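Local coordinates for DNA processing protein DprA (Streptococcus pneumoniae, PDB 3UQZ) that binds single-stranded DNA cooperatively during natural transformation, shields it from nucleases and helps load the recombinase RecA onto it, at residues Val111-Cys117 and Ala143-Asp147; Val221-Met226 and Leu255-His261; Leu37-Ala41 and Phe52-Phe57; Ile8-Lys12 and Val93-Tyr97. The contacts are given in a common frame with arbitrary orientation. Residues are numbered along the deposited sequence.

Interaction 1 (Val111-Cys117 and Ala143-Asp147); sequences VVGSRAC and AKGID. With SO4 (sulfate ion), chain D.
Strand 108-113 runs out through Gly113 into a loop that meets the start of helix 146-157; CA atoms pair Val112-Asp147 (6.1 Å), Gly113-Ile146 (5.1 Å) and Arg115-Gly145 (4.6 Å). Ile146, chi1 and chi2 both m, points at the strand end: its CG2 lies 4.2 Å from Val111 CG1 (chi1 t), its CD1 3.7 Å from Cys117 CB (chi1 p), and its CB 3.7 Å from Gly113 CA, where a side chain on residue 113 would collide. Gly145, the N-cap, has phi/psi 96/-128, and its CA packs 3.7 Å from Cys117 SG. Arg115 turns away with chi1 off-well at -109°, yet Ala143 CB covers one guanidinium face, 3.8 Å from NE. Ile146 N donates to Ser114 O (3.1 Å, 175°); water 1 joins Asp147 N (3.1 Å), Lys144 O (2.8 Å) and Gly113 O (3.1 Å). This strand-loop-helix corner belongs to the Rossmann-like domain. Arg115 N hydrogen-bonds O4 of a sulfate (2.9 Å), probably from the crystallisation liquor, so the loop offers an anion a backbone donor.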
loop_
_atom_site.group_PDB
_atom_site.type_symbol
_atom_site.label_atom_id
_atom_site.label_comp_id
_atom_site.label_asym_id
_atom_site.label_seq_id
_atom_site.Cartn_x
_atom_site.Cartn_y
_atom_site.Cartn_z
ATOM N N VAL A 111 -2.357 -18.278 2.201
ATOM C CA VAL A 111 -2.654 -17.241 3.192
ATOM C C VAL A 111 -1.618 -17.374 4.306
ATOM O O VAL A 111 -1.522 -18.422 4.951
ATOM C CB VAL A 111 -4.113 -17.230 3.737
ATOM C CG1 VAL A 111 -4.341 -16.025 4.649
ATOM C CG2 VAL A 111 -5.141 -17.234 2.609
ATOM N N VAL A 112 -0.793 -16.334 4.475
ATOM C CA VAL A 112 0.291 -16.324 5.471
ATOM C C VAL A 112 0.221 -15.076 6.347
ATOM O O VAL A 112 -0.353 -14.067 5.936
ATOM C CB VAL A 112 1.724 -16.567 4.871
ATOM C CG1 VAL A 112 1.836 -17.932 4.213
ATOM C CG2 VAL A 112 2.145 -15.475 3.905
ATOM N N GLY A 113 0.810 -15.159 7.532
ATOM C CA GLY A 113 0.849 -14.041 8.464
ATOM C C GLY A 113 1.271 -14.369 9.876
ATOM O O GLY A 113 1.558 -15.518 10.206
ATOM N N SER A 114 1.274 -13.338 10.721
ATOM C CA SER A 114 1.689 -13.345 12.126
ATOM C C SER A 114 1.110 -14.474 12.955
ATOM O O SER A 114 -0.097 -14.715 12.913
ATOM C CB SER A 114 1.358 -12.006 12.781
ATOM O OG SER A 114 2.131 -11.772 13.946
ATOM N N ARG A 115 1.983 -15.151 13.719
ATOM C CA ARG A 115 1.641 -16.224 14.661
ATOM C C ARG A 115 0.898 -15.564 15.846
ATOM O O ARG A 115 -0.057 -16.130 16.368
ATOM C CB ARG A 115 2.915 -16.965 15.148
ATOM C CG ARG A 115 3.113 -18.394 14.630
ATOM C CD ARG A 115 3.865 -18.512 13.284
ATOM N NE ARG A 115 4.473 -19.842 13.109
ATOM C CZ ARG A 115 4.799 -20.424 11.949
ATOM N NH1 ARG A 115 4.570 -19.813 10.797
ATOM N NH2 ARG A 115 5.348 -21.623 11.940
ATOM N N ALA A 116 1.314 -14.337 16.223
ATOM C CA ALA A 116 0.734 -13.522 17.293
ATOM C C ALA A 116 0.069 -12.286 16.668
ATOM O O ALA A 116 0.503 -11.147 16.868
ATOM C CB ALA A 116 1.819 -13.109 18.286
ATOM N N CYS A 117 -0.964 -12.519 15.869
ATOM C CA CYS A 117 -1.671 -11.440 15.199
ATOM C C CYS A 117 -2.654 -10.748 16.152
ATOM O O CYS A 117 -2.910 -11.237 17.254
ATOM C CB CYS A 117 -2.381 -11.974 13.957
ATOM S SG CYS A 117 -3.842 -12.981 14.321
ATOM N N ALA A 143 -0.717 -22.854 11.702
ATOM C CA ALA A 143 -0.071 -22.107 12.783
ATOM C C ALA A 143 -1.117 -21.256 13.508
ATOM O O ALA A 143 -2.188 -20.967 12.947
ATOM C CB ALA A 143 1.002 -21.197 12.212
ATOM N N LYS A 144 -0.809 -20.839 14.747
ATOM C CA LYS A 144 -1.732 -19.973 15.466
ATOM C C LYS A 144 -1.718 -18.584 14.827
ATOM O O LYS A 144 -0.757 -18.235 14.143
ATOM C CB LYS A 144 -1.456 -19.951 16.985
ATOM C CG LYS A 144 -0.140 -19.339 17.444
ATOM C CD LYS A 144 0.003 -19.489 18.961
ATOM C CE LYS A 144 1.336 -18.998 19.485
ATOM N NZ LYS A 144 1.544 -19.362 20.915
ATOM N N GLY A 145 -2.815 -17.859 14.961
ATOM C CA GLY A 145 -2.909 -16.522 14.400
ATOM C C GLY A 145 -3.579 -16.480 13.052
ATOM O O GLY A 145 -4.682 -17.007 12.902
ATOM N N ILE A 146 -2.912 -15.843 12.067
ATOM C CA ILE A 146 -3.408 -15.666 10.692
ATOM C C ILE A 146 -3.773 -16.985 10.000
ATOM O O ILE A 146 -4.845 -17.066 9.395
ATOM C CB ILE A 146 -2.468 -14.764 9.832
ATOM C CG1 ILE A 146 -2.294 -13.335 10.435
ATOM C CG2 ILE A 146 -2.878 -14.720 8.339
ATOM C CD1 ILE A 146 -3.543 -12.393 10.430
ATOM N N ASP A 147 -2.900 -18.006 10.106
ATOM C CA ASP A 147 -3.121 -19.317 9.506
ATOM C C ASP A 147 -4.430 -19.932 10.007
ATOM O O ASP A 147 -5.255 -20.333 9.186
ATOM C CB ASP A 147 -1.927 -20.261 9.758
ATOM C CG ASP A 147 -0.639 -19.976 8.994
ATOM O OD1 ASP A 147 -0.399 -18.808 8.646
ATOM O OD2 ASP A 147 0.154 -20.914 8.803
HETATM S S SO4 D . 5.784 -15.063 12.018
HETATM O O1 SO4 D . 6.058 -16.439 11.621
HETATM O O2 SO4 D . 7.036 -14.426 12.470
HETATM O O3 SO4 D . 5.239 -14.334 10.873
HETATM O O4 SO4 D . 4.817 -15.046 13.106
HETATM O O HOH W 1 -0.109 -17.834 11.408
#

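Interaction 2 (Val221-Met226 and Leu255-His261); sequences VAEAKM and LSDGCHH
Where strand 218-222 ends, the chain turns through Glu223 (phi/psi 54/55) and passes the first turn of helix 257-264, with CA pairs Glu223-Ser256 at 4.4 Å and Ala224-Gly258 at 4.8 Å. Gly258 N donates to Ala224 O (2.8 Å, 140°); a side chain on Gly258 would strike Ala224 O and Lys225 O. Ala224 N donates to Cys259 SG (3.5 Å, 166°), the sulfur being directed by chi1 m, while Ala224 CB packs 3.9 Å from the same SG. Leu255 O lies 3.0 Å from Ala224 O, both acceptors, and 3.3 Å from Ala224 N at a poor angle, so neither is a hydrogen bond. Water 2 accepts from Glu223 N (2.9 Å) and donates to Ser256 OG (2.7 Å), that serine occupying the N-cap without a side-chain capping bond. Water 3 accepts from Met226 N (2.8 Å) and gives a weak bond to Asp257 OD2 (3.3 Å). Glu223 OE2 is bonded outside, to Ser118 OG. Met226 (a selenomethionine), chi1 and chi2 m, brings CE to 3.6 Å from His261 CB, with SE 4.9 Å from that ring's centroid. In the Rossmann-like domain, the loop after one sheet strand thus packs on a helix N terminus. The NH groups of Glu223, Ala224 and Met226 find acceptors and Ala224 O a donor, directly or through water.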
loop_
_atom_site.group_PDB
_atom_site.type_symbol
_atom_site.label_atom_id
_atom_site.label_comp_id
_atom_site.label_asym_id
_atom_site.label_seq_id
_atom_site.Cartn_x
_atom_site.Cartn_y
_atom_site.Cartn_z
ATOM N N VAL A 221 -1.012 -12.038 2.149
ATOM C CA VAL A 221 -0.319 -11.649 3.388
ATOM C C VAL A 221 -1.183 -10.741 4.230
ATOM O O VAL A 221 -1.863 -9.861 3.706
ATOM C CB VAL A 221 1.067 -10.991 3.227
ATOM C CG1 VAL A 221 2.116 -11.698 4.072
ATOM C CG2 VAL A 221 1.482 -10.824 1.773
ATOM N N ALA A 222 -1.086 -10.914 5.542
ATOM C CA ALA A 222 -1.774 -10.111 6.533
ATOM C C ALA A 222 -0.954 -10.130 7.792
ATOM O O ALA A 222 -0.567 -11.198 8.274
ATOM C CB ALA A 222 -3.151 -10.668 6.809
ATOM N N GLU A 223 -0.669 -8.938 8.311
ATOM C CA GLU A 223 0.101 -8.728 9.528
ATOM C C GLU A 223 1.461 -9.412 9.507
ATOM O O GLU A 223 1.785 -10.180 10.403
ATOM C CB GLU A 223 -0.724 -9.033 10.802
ATOM C CG GLU A 223 -1.941 -8.131 10.961
ATOM C CD GLU A 223 -2.406 -7.853 12.375
ATOM O OE1 GLU A 223 -2.048 -8.626 13.295
ATOM O OE2 GLU A 223 -3.173 -6.878 12.556
ATOM N N ALA A 224 2.257 -9.123 8.482
ATOM C CA ALA A 224 3.615 -9.634 8.375
ATOM C C ALA A 224 4.530 -8.554 8.943
ATOM O O ALA A 224 4.426 -7.389 8.559
ATOM C CB ALA A 224 3.960 -9.935 6.923
ATOM N N LYS A 225 5.318 -8.917 9.957
ATOM C CA LYS A 225 6.264 -8.012 10.605
ATOM C C LYS A 225 7.531 -7.976 9.769
ATOM O O LYS A 225 7.691 -8.793 8.861
ATOM C CB LYS A 225 6.605 -8.502 12.018
ATOM C CG LYS A 225 5.503 -8.268 13.022
ATOM C CD LYS A 225 5.739 -9.076 14.254
ATOM C CE LYS A 225 4.437 -9.320 14.959
ATOM N NZ LYS A 225 4.654 -9.822 16.339
HETATM N N MSE A 226 8.431 -7.031 10.052
HETATM C CA MSE A 226 9.708 -6.993 9.356
HETATM C C MSE A 226 10.509 -8.188 9.861
HETATM O O MSE A 226 10.320 -8.614 11.002
HETATM C CB MSE A 226 10.453 -5.690 9.644
HETATM C CG MSE A 226 9.882 -4.503 8.903
HETATM SE SE MSE A 226 9.924 -4.643 6.952
HETATM C CE MSE A 226 9.546 -2.763 6.585
ATOM N N LEU A 255 3.018 -4.271 13.172
ATOM C CA LEU A 255 2.405 -5.513 12.725
ATOM C C LEU A 255 2.314 -5.668 11.212
ATOM O O LEU A 255 2.503 -6.778 10.730
ATOM C CB LEU A 255 1.006 -5.660 13.335
ATOM C CG LEU A 255 0.933 -6.271 14.727
ATOM C CD1 LEU A 255 -0.376 -5.934 15.374
ATOM C CD2 LEU A 255 1.121 -7.786 14.680
ATOM N N SER A 256 1.996 -4.591 10.464
ATOM C CA SER A 256 1.847 -4.673 9.006
ATOM C C SER A 256 3.023 -4.104 8.203
ATOM O O SER A 256 2.879 -3.869 7.003
ATOM C CB SER A 256 0.526 -4.052 8.566
ATOM O OG SER A 256 -0.580 -4.800 9.038
ATOM N N ASP A 257 4.191 -3.928 8.851
ATOM C CA ASP A 257 5.396 -3.363 8.241
ATOM C C ASP A 257 5.897 -4.154 7.046
ATOM O O ASP A 257 6.351 -3.560 6.071
ATOM C CB ASP A 257 6.522 -3.181 9.282
ATOM C CG ASP A 257 6.336 -2.088 10.335
ATOM O OD1 ASP A 257 5.251 -1.452 10.361
ATOM O OD2 ASP A 257 7.268 -1.889 11.155
ATOM N N GLY A 258 5.817 -5.477 7.137
ATOM C CA GLY A 258 6.246 -6.393 6.086
ATOM C C GLY A 258 5.348 -6.335 4.871
ATOM O O GLY A 258 5.840 -6.372 3.743
ATOM N N CYS A 259 4.017 -6.218 5.102
ATOM C CA CYS A 259 2.983 -6.069 4.073
ATOM C C CYS A 259 3.238 -4.788 3.304
ATOM O O CYS A 259 3.175 -4.786 2.078
ATOM C CB CYS A 259 1.589 -6.040 4.697
ATOM S SG CYS A 259 1.127 -7.545 5.588
ATOM N N HIS A 260 3.512 -3.695 4.041
ATOM C CA HIS A 260 3.773 -2.365 3.504
ATOM C C HIS A 260 5.038 -2.350 2.670
ATOM O O HIS A 260 5.029 -1.777 1.582
ATOM C CB HIS A 260 3.805 -1.321 4.630
ATOM C CG HIS A 260 2.492 -1.145 5.333
ATOM N ND1 HIS A 260 2.426 -0.559 6.580
ATOM C CD2 HIS A 260 1.239 -1.491 4.945
ATOM C CE1 HIS A 260 1.144 -0.560 6.909
ATOM N NE2 HIS A 260 0.393 -1.117 5.960
ATOM N N HIS A 261 6.102 -3.025 3.149
ATOM C CA HIS A 261 7.378 -3.153 2.443
ATOM C C HIS A 261 7.157 -3.909 1.120
ATOM O O HIS A 261 7.675 -3.480 0.089
ATOM C CB HIS A 261 8.412 -3.866 3.330
ATOM C CG HIS A 261 9.691 -4.206 2.630
ATOM N ND1 HIS A 261 10.672 -3.249 2.403
ATOM C CD2 HIS A 261 10.113 -5.390 2.127
ATOM C CE1 HIS A 261 11.650 -3.878 1.769
ATOM N NE2 HIS A 261 11.365 -5.170 1.586
HETATM O O HOH W 2 -2.058 -6.472 7.560
HETATM O O HOH W 3 7.806 -5.073 11.911
#

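Interaction 3 (Leu37-Ala41 and Phe52-Phe57); sequences LGDIA and FMERYF
Helices 37-43 and 49-58 cross with segment axes 10.7 Å apart at closest approach and a signed angle of 130°; the nearest CA pair is Ala41-Phe52, 7.0 Å. Leu37 buries the most surface, 110 Å². With chi1 t and chi2 p it enters as a knob into the hole formed by Phe52, Met53, Tyr56 and Phe57. Its CD1 sits over the Tyr56 ring, 3.9 Å from the centroid and 6° off the normal, a CH-pi contact, and 3.9 Å from Phe52 CZ; its CD2 reaches Phe57 CZ (3.5 Å), Tyr56 CD2 (3.6 Å) and Met53 CE (3.7 Å). Phe52 gives up 66 Å²; chi1 at 149° swings its ring so that Ala41 CB meets the edge, 3.6 Å from CD2, and Ile40 CG2 lies 4.0 Å from CZ. Met53 (a selenomethionine, 54 Å²) flanks Ala41, its CG 4.1 Å from Ala41 CB. No hydrogen bond crosses the interface. Leu11 of helix 5-13 touches both Ile40 and Phe52, adding to the apolar packing of a compact helical bundle, the sterile alpha motif (SAM) domain.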
loop_
_atom_site.group_PDB
_atom_site.type_symbol
_atom_site.label_atom_id
_atom_site.label_comp_id
_atom_site.label_asym_id
_atom_site.label_seq_id
_atom_site.Cartn_x
_atom_site.Cartn_y
_atom_site.Cartn_z
ATOM N N LEU A 37 22.193 -49.297 -6.739
ATOM C CA LEU A 37 22.570 -48.544 -5.542
ATOM C C LEU A 37 23.847 -47.729 -5.612
ATOM O O LEU A 37 23.873 -46.609 -5.096
ATOM C CB LEU A 37 22.523 -49.432 -4.300
ATOM C CG LEU A 37 22.408 -48.742 -2.942
ATOM C CD1 LEU A 37 21.115 -47.932 -2.808
ATOM C CD2 LEU A 37 22.444 -49.753 -1.855
ATOM N N GLY A 38 24.871 -48.273 -6.270
ATOM C CA GLY A 38 26.148 -47.602 -6.477
ATOM C C GLY A 38 26.006 -46.372 -7.346
ATOM O O GLY A 38 26.699 -45.378 -7.123
ATOM N N ASP A 39 25.085 -46.423 -8.324
ATOM C CA ASP A 39 24.783 -45.298 -9.210
ATOM C C ASP A 39 23.962 -44.244 -8.469
ATOM O O ASP A 39 24.273 -43.059 -8.578
ATOM C CB ASP A 39 24.059 -45.765 -10.481
ATOM C CG ASP A 39 24.933 -46.572 -11.427
ATOM O OD1 ASP A 39 26.134 -46.220 -11.582
ATOM O OD2 ASP A 39 24.406 -47.515 -12.060
ATOM N N ILE A 40 22.957 -44.674 -7.671
ATOM C CA ILE A 40 22.138 -43.774 -6.853
ATOM C C ILE A 40 23.067 -42.949 -5.951
ATOM O O ILE A 40 22.951 -41.723 -5.936
ATOM C CB ILE A 40 21.031 -44.531 -6.062
ATOM C CG1 ILE A 40 19.969 -45.127 -7.014
ATOM C CG2 ILE A 40 20.380 -43.628 -4.989
ATOM C CD1 ILE A 40 18.960 -46.115 -6.374
ATOM N N ALA A 41 24.036 -43.615 -5.280
ATOM C CA ALA A 41 25.025 -42.986 -4.393
ATOM C C ALA A 41 25.868 -41.950 -5.128
ATOM O O ALA A 41 26.181 -40.892 -4.575
ATOM C CB ALA A 41 25.929 -44.047 -3.788
ATOM N N PHE A 52 26.255 -43.624 3.020
ATOM C CA PHE A 52 24.864 -43.699 2.582
ATOM C C PHE A 52 24.468 -45.170 2.351
ATOM O O PHE A 52 23.442 -45.622 2.873
ATOM C CB PHE A 52 24.618 -42.833 1.321
ATOM C CG PHE A 52 23.542 -43.362 0.397
ATOM C CD1 PHE A 52 22.206 -43.363 0.784
ATOM C CD2 PHE A 52 23.869 -43.904 -0.837
ATOM C CE1 PHE A 52 21.218 -43.877 -0.056
ATOM C CE2 PHE A 52 22.880 -44.421 -1.677
ATOM C CZ PHE A 52 21.562 -44.397 -1.282
HETATM N N MSE A 53 25.293 -45.902 1.566
HETATM C CA MSE A 53 25.082 -47.310 1.221
HETATM C C MSE A 53 25.045 -48.195 2.460
HETATM O O MSE A 53 24.159 -49.042 2.562
HETATM C CB MSE A 53 26.144 -47.780 0.242
HETATM C CG MSE A 53 26.049 -47.106 -1.111
HETATM SE SE MSE A 53 27.177 -47.957 -2.444
HETATM C CE MSE A 53 26.116 -49.639 -2.554
ATOM N N GLU A 54 25.944 -47.922 3.440
ATOM C CA GLU A 54 26.012 -48.612 4.730
ATOM C C GLU A 54 24.664 -48.460 5.408
ATOM O O GLU A 54 24.004 -49.467 5.642
ATOM C CB GLU A 54 27.135 -48.021 5.607
ATOM C CG GLU A 54 27.394 -48.779 6.900
ATOM C CD GLU A 54 28.380 -48.116 7.845
ATOM O OE1 GLU A 54 28.064 -47.024 8.373
ATOM O OE2 GLU A 54 29.464 -48.702 8.074
ATOM N N ARG A 55 24.225 -47.203 5.636
ATOM C CA ARG A 55 22.940 -46.841 6.258
ATOM C C ARG A 55 21.746 -47.487 5.561
ATOM O O ARG A 55 20.861 -48.004 6.247
ATOM C CB ARG A 55 22.778 -45.317 6.330
ATOM C CG ARG A 55 23.662 -44.662 7.385
ATOM C CD ARG A 55 23.351 -43.195 7.562
ATOM N NE ARG A 55 21.965 -42.972 7.980
ATOM C CZ ARG A 55 21.429 -41.775 8.193
ATOM N NH1 ARG A 55 22.161 -40.676 8.044
ATOM N NH2 ARG A 55 20.159 -41.664 8.559
ATOM N N TYR A 56 21.754 -47.515 4.208
ATOM C CA TYR A 56 20.700 -48.146 3.410
ATOM C C TYR A 56 20.574 -49.644 3.759
ATOM O O TYR A 56 19.466 -50.135 3.989
ATOM C CB TYR A 56 20.959 -47.948 1.902
ATOM C CG TYR A 56 19.876 -48.526 1.013
ATOM C CD1 TYR A 56 18.850 -47.725 0.515
ATOM C CD2 TYR A 56 19.877 -49.878 0.668
ATOM C CE1 TYR A 56 17.851 -48.254 -0.301
ATOM C CE2 TYR A 56 18.879 -50.419 -0.141
ATOM C CZ TYR A 56 17.867 -49.603 -0.621
ATOM O OH TYR A 56 16.881 -50.145 -1.404
ATOM N N PHE A 57 21.717 -50.354 3.809
ATOM C CA PHE A 57 21.774 -51.782 4.133
ATOM C C PHE A 57 21.368 -52.113 5.562
ATOM O O PHE A 57 20.793 -53.185 5.782
ATOM C CB PHE A 57 23.146 -52.378 3.789
ATOM C CG PHE A 57 23.421 -52.441 2.306
ATOM C CD1 PHE A 57 22.553 -53.106 1.445
ATOM C CD2 PHE A 57 24.557 -51.862 1.770
ATOM C CE1 PHE A 57 22.800 -53.146 0.072
ATOM C CE2 PHE A 57 24.790 -51.890 0.394
ATOM C CZ PHE A 57 23.937 -52.568 -0.436
#

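Interaction 4 (Ile8-Lys12 and Val93-Tyr97); sequences IYKLK and VLLFY
Helix 5-13 lies across the beginning of strand 94-99, the segment axes 10.2 Å apart at closest approach and at 106° (signed -106°), with Ile8 and Leu94 the nearest CA pair at 7.1 Å. Val93, just before the strand, with helical backbone angles (phi/psi -77/-31) and chi1 off-well at 103°, sets CG1 3.5 Å from Ile8 CG2; the same CG1 is 4.3 Å from Lys12 NZ. The strand begins at Leu94 (phi/psi -146/133), which gives up the most area on its segment, 70 Å². Its CB lies 3.8 Å from Ile8 CG2, and chi1 t with chi2 p carries CD2 to 3.8 Å from Tyr9 CB. Leu94 O is 3.9 Å from Lys12 NZ; that amine has a weak, long ion pair with Glu193. Here the helix of the N-terminal SAM domain packs on a strand of the Rossmann-like domain's mixed sheet, so the contact is an interdomain one. Leu95 points away from the helix, and its side chain touches Phe74 of neighbouring strand 73-75. Phe96, chi1 m, faces the helix again and sends its edge into the face of Tyr9 (chi1 t): a T-shaped stack with centroids 5.3 Å apart, planes at 83°, and Phe96 CZ 3.7 Å from Tyr9 CD1. Tyr9 OH is hydrogen-bonded to Glu67, while Tyr97 leaves the interface and packs on Phe74 and Pro72.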
loop_
_atom_site.group_PDB
_atom_site.type_symbol
_atom_site.label_atom_id
_atom_site.label_comp_id
_atom_site.label_asym_id
_atom_site.label_seq_id
_atom_site.Cartn_x
_atom_site.Cartn_y
_atom_site.Cartn_z
ATOM N N ILE A 8 11.954 -44.171 -2.212
ATOM C CA ILE A 8 12.176 -42.731 -2.042
ATOM C C ILE A 8 12.270 -42.431 -0.531
ATOM O O ILE A 8 13.247 -41.820 -0.092
ATOM C CB ILE A 8 11.084 -41.887 -2.765
ATOM C CG1 ILE A 8 11.253 -41.956 -4.311
ATOM C CG2 ILE A 8 11.117 -40.451 -2.285
ATOM C CD1 ILE A 8 10.047 -41.478 -5.158
ATOM N N TYR A 9 11.301 -42.943 0.259
ATOM C CA TYR A 9 11.285 -42.814 1.719
ATOM C C TYR A 9 12.528 -43.453 2.329
ATOM O O TYR A 9 13.165 -42.829 3.184
ATOM C CB TYR A 9 10.005 -43.433 2.313
ATOM C CG TYR A 9 9.812 -43.147 3.789
ATOM C CD1 TYR A 9 9.823 -41.842 4.274
ATOM C CD2 TYR A 9 9.589 -44.182 4.698
ATOM C CE1 TYR A 9 9.648 -41.574 5.632
ATOM C CE2 TYR A 9 9.404 -43.923 6.056
ATOM C CZ TYR A 9 9.434 -42.616 6.516
ATOM O OH TYR A 9 9.253 -42.348 7.850
ATOM N N LYS A 10 12.896 -44.678 1.859
ATOM C CA LYS A 10 14.087 -45.403 2.313
ATOM C C LYS A 10 15.387 -44.609 2.041
ATOM O O LYS A 10 16.294 -44.645 2.876
ATOM C CB LYS A 10 14.135 -46.818 1.720
ATOM C CG LYS A 10 15.068 -47.765 2.460
ATOM C CD LYS A 10 15.009 -49.169 1.894
ATOM C CE LYS A 10 16.078 -50.050 2.491
ATOM N NZ LYS A 10 16.118 -51.370 1.829
ATOM N N LEU A 11 15.453 -43.856 0.912
ATOM C CA LEU A 11 16.605 -43.002 0.565
ATOM C C LEU A 11 16.718 -41.804 1.515
ATOM O O LEU A 11 17.821 -41.439 1.909
ATOM C CB LEU A 11 16.559 -42.532 -0.905
ATOM C CG LEU A 11 16.709 -43.602 -2.000
ATOM C CD1 LEU A 11 16.501 -43.005 -3.361
ATOM C CD2 LEU A 11 18.070 -44.253 -1.963
ATOM N N LYS A 12 15.572 -41.212 1.905
ATOM C CA LYS A 12 15.497 -40.106 2.868
ATOM C C LYS A 12 15.996 -40.607 4.235
ATOM O O LYS A 12 16.776 -39.921 4.892
ATOM C CB LYS A 12 14.052 -39.577 2.993
ATOM C CG LYS A 12 13.780 -38.346 2.138
ATOM C CD LYS A 12 12.375 -37.790 2.281
ATOM C CE LYS A 12 12.357 -36.333 1.884
ATOM N NZ LYS A 12 10.997 -35.875 1.542
ATOM N N VAL A 93 9.893 -34.181 -2.828
ATOM C CA VAL A 93 10.028 -35.425 -3.575
ATOM C C VAL A 93 8.959 -36.478 -3.187
ATOM O O VAL A 93 8.507 -37.240 -4.044
ATOM C CB VAL A 93 11.497 -35.890 -3.506
ATOM C CG1 VAL A 93 11.727 -37.029 -2.520
ATOM C CG2 VAL A 93 12.043 -36.186 -4.881
ATOM N N LEU A 94 8.515 -36.462 -1.916
ATOM C CA LEU A 94 7.504 -37.365 -1.374
ATOM C C LEU A 94 6.670 -36.616 -0.323
ATOM O O LEU A 94 7.237 -35.926 0.523
ATOM C CB LEU A 94 8.186 -38.618 -0.758
ATOM C CG LEU A 94 7.304 -39.680 -0.068
ATOM C CD1 LEU A 94 6.646 -40.596 -1.070
ATOM C CD2 LEU A 94 8.112 -40.500 0.911
ATOM N N LEU A 95 5.334 -36.747 -0.397
ATOM C CA LEU A 95 4.383 -36.125 0.534
ATOM C C LEU A 95 3.393 -37.136 1.079
ATOM O O LEU A 95 2.733 -37.837 0.309
ATOM C CB LEU A 95 3.592 -34.946 -0.104
ATOM C CG LEU A 95 4.338 -33.627 -0.360
ATOM C CD1 LEU A 95 3.575 -32.750 -1.325
ATOM C CD2 LEU A 95 4.603 -32.880 0.928
ATOM N N PHE A 96 3.279 -37.191 2.411
ATOM C CA PHE A 96 2.312 -38.018 3.119
ATOM C C PHE A 96 1.083 -37.160 3.313
ATOM O O PHE A 96 1.212 -35.943 3.458
ATOM C CB PHE A 96 2.846 -38.469 4.474
ATOM C CG PHE A 96 4.015 -39.405 4.374
ATOM C CD1 PHE A 96 3.819 -40.769 4.195
ATOM C CD2 PHE A 96 5.316 -38.928 4.471
ATOM C CE1 PHE A 96 4.910 -41.641 4.118
ATOM C CE2 PHE A 96 6.402 -39.797 4.385
ATOM C CZ PHE A 96 6.191 -41.149 4.221
ATOM N N TYR A 97 -0.105 -37.774 3.286
ATOM C CA TYR A 97 -1.354 -37.040 3.408
ATOM C C TYR A 97 -2.399 -37.748 4.249
ATOM O O TYR A 97 -2.328 -38.954 4.491
ATOM C CB TYR A 97 -1.907 -36.664 2.021
ATOM C CG TYR A 97 -2.485 -37.821 1.241
ATOM C CD1 TYR A 97 -3.842 -38.129 1.309
ATOM C CD2 TYR A 97 -1.681 -38.590 0.401
ATOM C CE1 TYR A 97 -4.378 -39.194 0.596
ATOM C CE2 TYR A 97 -2.208 -39.661 -0.320
ATOM C CZ TYR A 97 -3.557 -39.957 -0.221
ATOM O OH TYR A 97 -4.082 -40.994 -0.953
#

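How the interactions relate
From the N terminus, helix 5-13 opens interaction 4, whose loop closes only at strand 94-99. Nested inside it, interaction 3 closes a short loop between helices 37-43 and 49-58. The two touch, Phe52 CZ lying 3.6 Å from Leu11 CD2, so the SAM bundle and its junction with the sheet are continuous. On the opposite side of the chain's centre, interaction 1 closes the loop from strand 108-113 to the start of helix 146-157, then interaction 2 that from strand 218-222 to helix 257-264. These strands are sheet neighbours, and the loops beyond touch, with a probable hydrogen bond from Ser114 N to Glu223 O (3.2 Å). No two contacts cross along the chain.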